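Local coordinates for protein tRNA-5-methyluridine(54) 2-sulfurtransferase (Pyrococcus horikoshii, PDB 3VRH) that catalyses the ATP-dependent 2-thiolation of 5-methyluridine 54 in the T loop of tRNA, a modification that stabilises tRNA against heat in thermophiles, at residues A[116-121]-A[129-134]; A[135-140]-A[284-289]. All coordinates share one frame; numbering follows the deposited sequence.

Interaction 1: A[116-121]-A[129-134]; sequences YGIGEV and SYCGLT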
loop_
_atom_site.group_PDB
_atom_site.type_symbol
_atom_site.label_atom_id
_atom_site.label_comp_id
_atom_site.label_asym_id
_atom_site.label_seq_id
_atom_site.Cartn_x
_atom_site.Cartn_y
_atom_site.Cartn_z
ATOM N N TYR A 116 25.251 27.924 -4.815
ATOM C CA TYR A 116 25.619 26.507 -4.699
ATOM C C TYR A 116 24.744 25.596 -5.545
ATOM O O TYR A 116 23.518 25.781 -5.633
ATOM C CB TYR A 116 25.511 26.038 -3.245
ATOM C CG TYR A 116 26.415 26.760 -2.276
ATOM C CD1 TYR A 116 26.040 27.970 -1.717
ATOM C CD2 TYR A 116 27.635 26.220 -1.909
ATOM C CE1 TYR A 116 26.860 28.629 -0.834
ATOM C CE2 TYR A 116 28.462 26.866 -1.023
ATOM C CZ TYR A 116 28.073 28.072 -0.485
ATOM O OH TYR A 116 28.906 28.725 0.401
ATOM N N GLY A 117 25.361 24.581 -6.136
ATOM C CA GLY A 117 24.604 23.618 -6.911
ATOM C C GLY A 117 24.057 22.519 -6.020
ATOM O O GLY A 117 24.583 22.285 -4.928
ATOM N N ILE A 118 22.989 21.862 -6.474
ATOM C CA ILE A 118 22.457 20.696 -5.780
ATOM C C ILE A 118 23.576 19.671 -5.598
ATOM O O ILE A 118 24.266 19.317 -6.560
ATOM C CB ILE A 118 21.283 20.075 -6.552
ATOM C CG1 ILE A 118 20.084 21.041 -6.576
ATOM C CG2 ILE A 118 20.892 18.742 -5.932
ATOM C CD1 ILE A 118 19.523 21.372 -5.177
ATOM N N GLY A 119 23.784 19.232 -4.357
ATOM C CA GLY A 119 24.882 18.331 -4.043
ATOM C C GLY A 119 26.188 19.033 -3.704
ATOM O O GLY A 119 27.240 18.397 -3.628
ATOM N N GLU A 120 26.130 20.344 -3.496
ATOM C CA GLU A 120 27.312 21.091 -3.096
ATOM C C GLU A 120 27.185 21.710 -1.713
ATOM O O GLU A 120 28.165 22.217 -1.170
ATOM C CB GLU A 120 27.674 22.165 -4.134
ATOM C CG GLU A 120 28.018 21.587 -5.489
ATOM C CD GLU A 120 28.421 22.638 -6.505
ATOM O OE1 GLU A 120 28.137 23.844 -6.286
ATOM O OE2 GLU A 120 29.025 22.245 -7.528
ATOM N N VAL A 121 25.987 21.674 -1.141
ATOM C CA VAL A 121 25.771 22.248 0.189
ATOM C C VAL A 121 26.355 21.341 1.285
ATOM O O VAL A 121 26.226 20.110 1.223
ATOM C CB VAL A 121 24.277 22.510 0.445
ATOM C CG1 VAL A 121 24.056 23.101 1.834
ATOM C CG2 VAL A 121 23.715 23.443 -0.623
ATOM N N SER A 129 16.682 15.648 -1.823
ATOM C CA SER A 129 15.659 16.067 -0.865
ATOM C C SER A 129 15.580 17.593 -0.682
ATOM O O SER A 129 14.478 18.175 -0.713
ATOM C CB SER A 129 15.869 15.393 0.494
ATOM O OG SER A 129 15.035 16.008 1.457
ATOM N N TYR A 130 16.727 18.248 -0.468
ATOM C CA TYR A 130 16.703 19.704 -0.480
ATOM C C TYR A 130 16.512 20.239 -1.911
ATOM O O TYR A 130 16.057 21.361 -2.094
ATOM C CB TYR A 130 17.890 20.349 0.256
ATOM C CG TYR A 130 19.289 20.178 -0.324
ATOM C CD1 TYR A 130 19.790 21.064 -1.276
ATOM C CD2 TYR A 130 20.128 19.176 0.137
ATOM C CE1 TYR A 130 21.079 20.931 -1.767
ATOM C CE2 TYR A 130 21.404 19.031 -0.346
ATOM C CZ TYR A 130 21.884 19.904 -1.295
ATOM O OH TYR A 130 23.177 19.737 -1.769
ATOM N N CYS A 131 16.819 19.409 -2.908
ATOM C CA CYS A 131 16.509 19.738 -4.296
ATOM C C CYS A 131 15.015 19.931 -4.472
ATOM O O CYS A 131 14.583 20.918 -5.075
ATOM C CB CYS A 131 17.006 18.654 -5.261
ATOM S SG CYS A 131 16.753 19.077 -7.026
ATOM N N GLY A 132 14.237 18.987 -3.940
ATOM C CA GLY A 132 12.782 19.024 -4.005
ATOM C C GLY A 132 12.185 20.257 -3.341
ATOM O O GLY A 132 11.323 20.932 -3.932
ATOM N N LEU A 133 12.641 20.545 -2.117
ATOM C CA LEU A 133 12.257 21.760 -1.395
ATOM C C LEU A 133 12.529 23.000 -2.256
ATOM O O LEU A 133 11.640 23.818 -2.502
ATOM C CB LEU A 133 13.045 21.869 -0.078
ATOM C CG LEU A 133 13.089 23.205 0.697
ATOM C CD1 LEU A 133 11.718 23.585 1.275
ATOM C CD2 LEU A 133 14.178 23.231 1.803
ATOM N N THR A 134 13.773 23.126 -2.696
ATOM C CA THR A 134 14.222 24.280 -3.460
ATOM C C THR A 134 13.433 24.437 -4.745
ATOM O O THR A 134 13.035 25.549 -5.109
ATOM C CB THR A 134 15.703 24.124 -3.840
ATOM O OG1 THR A 134 16.466 23.892 -2.656
ATOM C CG2 THR A 134 16.233 25.389 -4.549
HETATM O O HOH W 1 24.923 18.513 -0.655
#
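With CG lodged between its backbone N and carbonyl carbon (chi1 67°), Tyr-130 sends its phenol from helix 127-145 to the type II beta turn Gly-117 to Glu-120; Ile-118, its CG1 beside its own N (chi1 -66°), brings CD1 back toward the helix. Turn and helix lie in the PP-loop family region, and the helix carries the [4Fe-4S] ligand Cys-131. Tyr-130 OH accepts a bent hydrogen bond from Gly-119 N at 2.7 Å. Glycine suits this third turn position, where the backbone has positive phi and a side chain would strike the preceding carbonyl. Glu-120 also steadies the turn, its OE1 taking Gly-117 N from above the carboxylate plane at 2.9 Å. Ile-118 CD1 lies 3.5 Å from Cys-131 CA, and the same methyl touches Cys-131 CB and Tyr-130 CE1; an aliphatic chain suits a place between thiol and ring. Val-121 CG2 meets Tyr-130 CE1 at 3.8 Å, obliquely to the ring. A phenylalanine in place of Tyr-130 would lack the hydroxyl and would probably leave Gly-119 N without its acceptor. Tyr-130 O is gripped from opposite faces of its carbonyl plane by Thr-134 N and Thr-134 OG1, with Thr-134 OG1 2.6 Å from Tyr-130 O.

Interaction 2: A[135-140]-A[284-289]; sequences KRYIMN and CAFCKF. With ZN (zinc ion), chain C.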
loop_
_atom_site.group_PDB
_atom_site.type_symbol
_atom_site.label_atom_id
_atom_site.label_comp_id
_atom_site.label_asym_id
_atom_site.label_seq_id
_atom_site.Cartn_x
_atom_site.Cartn_y
_atom_site.Cartn_z
ATOM N N LYS A 135 13.211 23.329 -5.447
ATOM C CA LYS A 135 12.546 23.419 -6.736
ATOM C C LYS A 135 11.070 23.835 -6.594
ATOM O O LYS A 135 10.570 24.670 -7.361
ATOM C CB LYS A 135 12.682 22.104 -7.514
ATOM C CG LYS A 135 12.064 22.170 -8.912
ATOM C CD LYS A 135 12.052 20.790 -9.625
ATOM C CE LYS A 135 11.439 20.905 -11.035
ATOM N NZ LYS A 135 11.378 19.616 -11.792
ATOM N N ARG A 136 10.381 23.256 -5.616
ATOM C CA ARG A 136 8.961 23.536 -5.410
ATOM C C ARG A 136 8.781 24.999 -5.028
ATOM O O ARG A 136 7.835 25.646 -5.451
ATOM C CB ARG A 136 8.342 22.617 -4.330
ATOM C CG ARG A 136 7.738 21.299 -4.898
ATOM C CD ARG A 136 7.054 20.398 -3.841
ATOM N NE ARG A 136 7.976 19.989 -2.776
ATOM C CZ ARG A 136 8.836 18.974 -2.869
ATOM N NH1 ARG A 136 8.901 18.253 -3.983
ATOM N NH2 ARG A 136 9.640 18.680 -1.857
ATOM N N TYR A 137 9.705 25.507 -4.226
ATOM C CA TYR A 137 9.627 26.880 -3.763
ATOM C C TYR A 137 9.794 27.836 -4.932
ATOM O O TYR A 137 9.026 28.790 -5.087
ATOM C CB TYR A 137 10.703 27.172 -2.715
ATOM C CG TYR A 137 10.731 28.637 -2.287
ATOM C CD1 TYR A 137 11.557 29.550 -2.923
ATOM C CD2 TYR A 137 9.932 29.099 -1.241
ATOM C CE1 TYR A 137 11.582 30.882 -2.546
ATOM C CE2 TYR A 137 9.964 30.420 -0.847
ATOM C CZ TYR A 137 10.792 31.312 -1.515
ATOM O OH TYR A 137 10.833 32.635 -1.142
ATOM N N ILE A 138 10.814 27.576 -5.742
ATOM C CA ILE A 138 11.123 28.452 -6.871
ATOM C C ILE A 138 9.998 28.444 -7.896
ATOM O O ILE A 138 9.651 29.488 -8.438
ATOM C CB ILE A 138 12.454 28.072 -7.542
ATOM C CG1 ILE A 138 13.620 28.336 -6.589
ATOM C CG2 ILE A 138 12.646 28.858 -8.847
ATOM C CD1 ILE A 138 14.995 27.961 -7.157
ATOM N N MET A 139 9.427 27.264 -8.153
ATOM C CA MET A 139 8.327 27.143 -9.103
ATOM C C MET A 139 7.185 28.029 -8.645
ATOM O O MET A 139 6.603 28.767 -9.435
ATOM C CB MET A 139 7.796 25.706 -9.200
ATOM C CG MET A 139 8.660 24.726 -9.967
ATOM S SD MET A 139 8.087 23.054 -9.586
ATOM C CE MET A 139 6.379 23.194 -10.077
ATOM N N ASN A 140 6.865 27.935 -7.360
ATOM C CA ASN A 140 5.746 28.684 -6.839
ATOM C C ASN A 140 6.011 30.183 -6.772
ATOM O O ASN A 140 5.172 30.957 -7.175
ATOM C CB ASN A 140 5.295 28.150 -5.479
ATOM C CG ASN A 140 4.097 28.913 -4.937
ATOM O OD1 ASN A 140 2.979 28.776 -5.424
ATOM N ND2 ASN A 140 4.336 29.722 -3.935
ATOM N N CYS A 284 10.504 30.802 6.688
ATOM C CA CYS A 284 10.083 29.608 5.970
ATOM C C CYS A 284 11.218 28.601 5.773
ATOM O O CYS A 284 12.393 28.904 6.014
ATOM C CB CYS A 284 9.362 29.954 4.663
ATOM S SG CYS A 284 10.389 30.025 3.183
ATOM N N ALA A 285 10.837 27.388 5.383
ATOM C CA ALA A 285 11.775 26.278 5.225
ATOM C C ALA A 285 12.890 26.627 4.242
ATOM O O ALA A 285 14.075 26.505 4.568
ATOM C CB ALA A 285 11.037 25.020 4.772
ATOM N N PHE A 286 12.494 27.066 3.050
ATOM C CA PHE A 286 13.446 27.476 2.018
ATOM C C PHE A 286 14.428 28.483 2.584
ATOM O O PHE A 286 15.633 28.258 2.553
ATOM C CB PHE A 286 12.699 28.083 0.836
ATOM C CG PHE A 286 13.587 28.484 -0.319
ATOM C CD1 PHE A 286 13.939 27.556 -1.295
ATOM C CD2 PHE A 286 14.047 29.785 -0.440
ATOM C CE1 PHE A 286 14.728 27.911 -2.362
ATOM C CE2 PHE A 286 14.848 30.153 -1.513
ATOM C CZ PHE A 286 15.191 29.215 -2.475
ATOM N N CYS A 287 13.900 29.577 3.135
ATOM C CA CYS A 287 14.724 30.649 3.688
ATOM C C CYS A 287 15.643 30.212 4.816
ATOM O O CYS A 287 16.791 30.655 4.893
ATOM C CB CYS A 287 13.847 31.794 4.173
ATOM S SG CYS A 287 13.368 32.868 2.845
ATOM N N LYS A 288 15.138 29.362 5.706
ATOM C CA LYS A 288 15.985 28.865 6.789
ATOM C C LYS A 288 17.100 27.973 6.246
ATOM O O LYS A 288 18.262 28.118 6.628
ATOM C CB LYS A 288 15.169 28.138 7.871
ATOM C CG LYS A 288 14.279 29.068 8.688
ATOM C CD LYS A 288 13.451 28.329 9.738
ATOM C CE LYS A 288 14.254 28.097 11.014
ATOM N NZ LYS A 288 13.477 27.335 12.036
ATOM N N PHE A 289 16.752 27.059 5.346
ATOM C CA PHE A 289 17.757 26.156 4.790
ATOM C C PHE A 289 18.859 26.925 4.076
ATOM O O PHE A 289 20.040 26.675 4.288
ATOM C CB PHE A 289 17.130 25.125 3.839
ATOM C CG PHE A 289 18.148 24.266 3.148
ATOM C CD1 PHE A 289 18.658 23.139 3.774
ATOM C CD2 PHE A 289 18.624 24.603 1.882
ATOM C CE1 PHE A 289 19.611 22.348 3.153
ATOM C CE2 PHE A 289 19.577 23.820 1.248
ATOM C CZ PHE A 289 20.071 22.680 1.890
HETATM ZN ZN ZN C . 10.943 32.635 3.077
#
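Between 135-140 and 284-289 the backbones come nearest at Tyr-137 and Phe-286, whose CA atoms lie 7.0 Å apart, close enough for the two side chains to share one layer of packing. Tyr-137 and Phe-286 each hold CG anti to the backbone N (chi1 175° and -177°), which sends both into the interface; the long directions of the two side chains cross at about a right angle while the ring planes stay nearly parallel. Their rings form an offset stack, centroids 3.8 Å apart and planes 9° from parallel. The overlap is uneven: Tyr-137 CD1 sits over the centre of the phenylalanine ring, whereas Phe-286 CG lies toward the rim of the tyrosine ring. That shift carries Phe-286 CB over the same tyrosine face, a CH-pi contact 3.9 Å from the Tyr-137 centroid. Flat aromatic residues suit a gap this narrow, and Ile-138 CG1 touches the phenylalanine ring more loosely.

Cys-284, the N-cap of helix 285-290, approaches Tyr-137 obliquely, its SG 4.1 Å from Tyr-137 CE2 in a sulfur-aromatic contact. The same sulfur is a zinc ligand, here at a long 2.7 Å, and accepts an almost straight capping bond from Cys-287 N. Cys-287 SG is a second zinc ligand, and Cys-272 and Cys-275 complete the site; Cys-275 also packs against Tyr-137. The backbone N-H directed at Cys-284 SG, together with the metal, would be expected to favour its thiolate form, so that metal binding, helix capping and aromatic packing converge on one sulfur.

In the fold
Interactions 1 and 2 use successive turns of helix 127-145, and their centres lie 11 Å apart. Helix 285-290, one partner of interaction 2, also touches interaction 1: the ring of Phe-289 packs on that of Tyr-130, with Phe-289 CZ 3.4 Å from Tyr-130 CG, and Phe-286 CE1 rests 3.7 Å from Thr-134 CG2. The helix that starts at the zinc site thus packs on the tyrosine of interaction 1 as well. Both contacts border the active site, each holding one of its residues. Cys-131, with Cys-128 and Cys-220, binds the [4Fe-4S] cluster, although here Cys-128 and Cys-220 form a disulfide. Lys-135 binds ATP, and bicine occupies the pocket about 11 Å from the side chain of Cys-131 and about 12 Å from that of Ile-138.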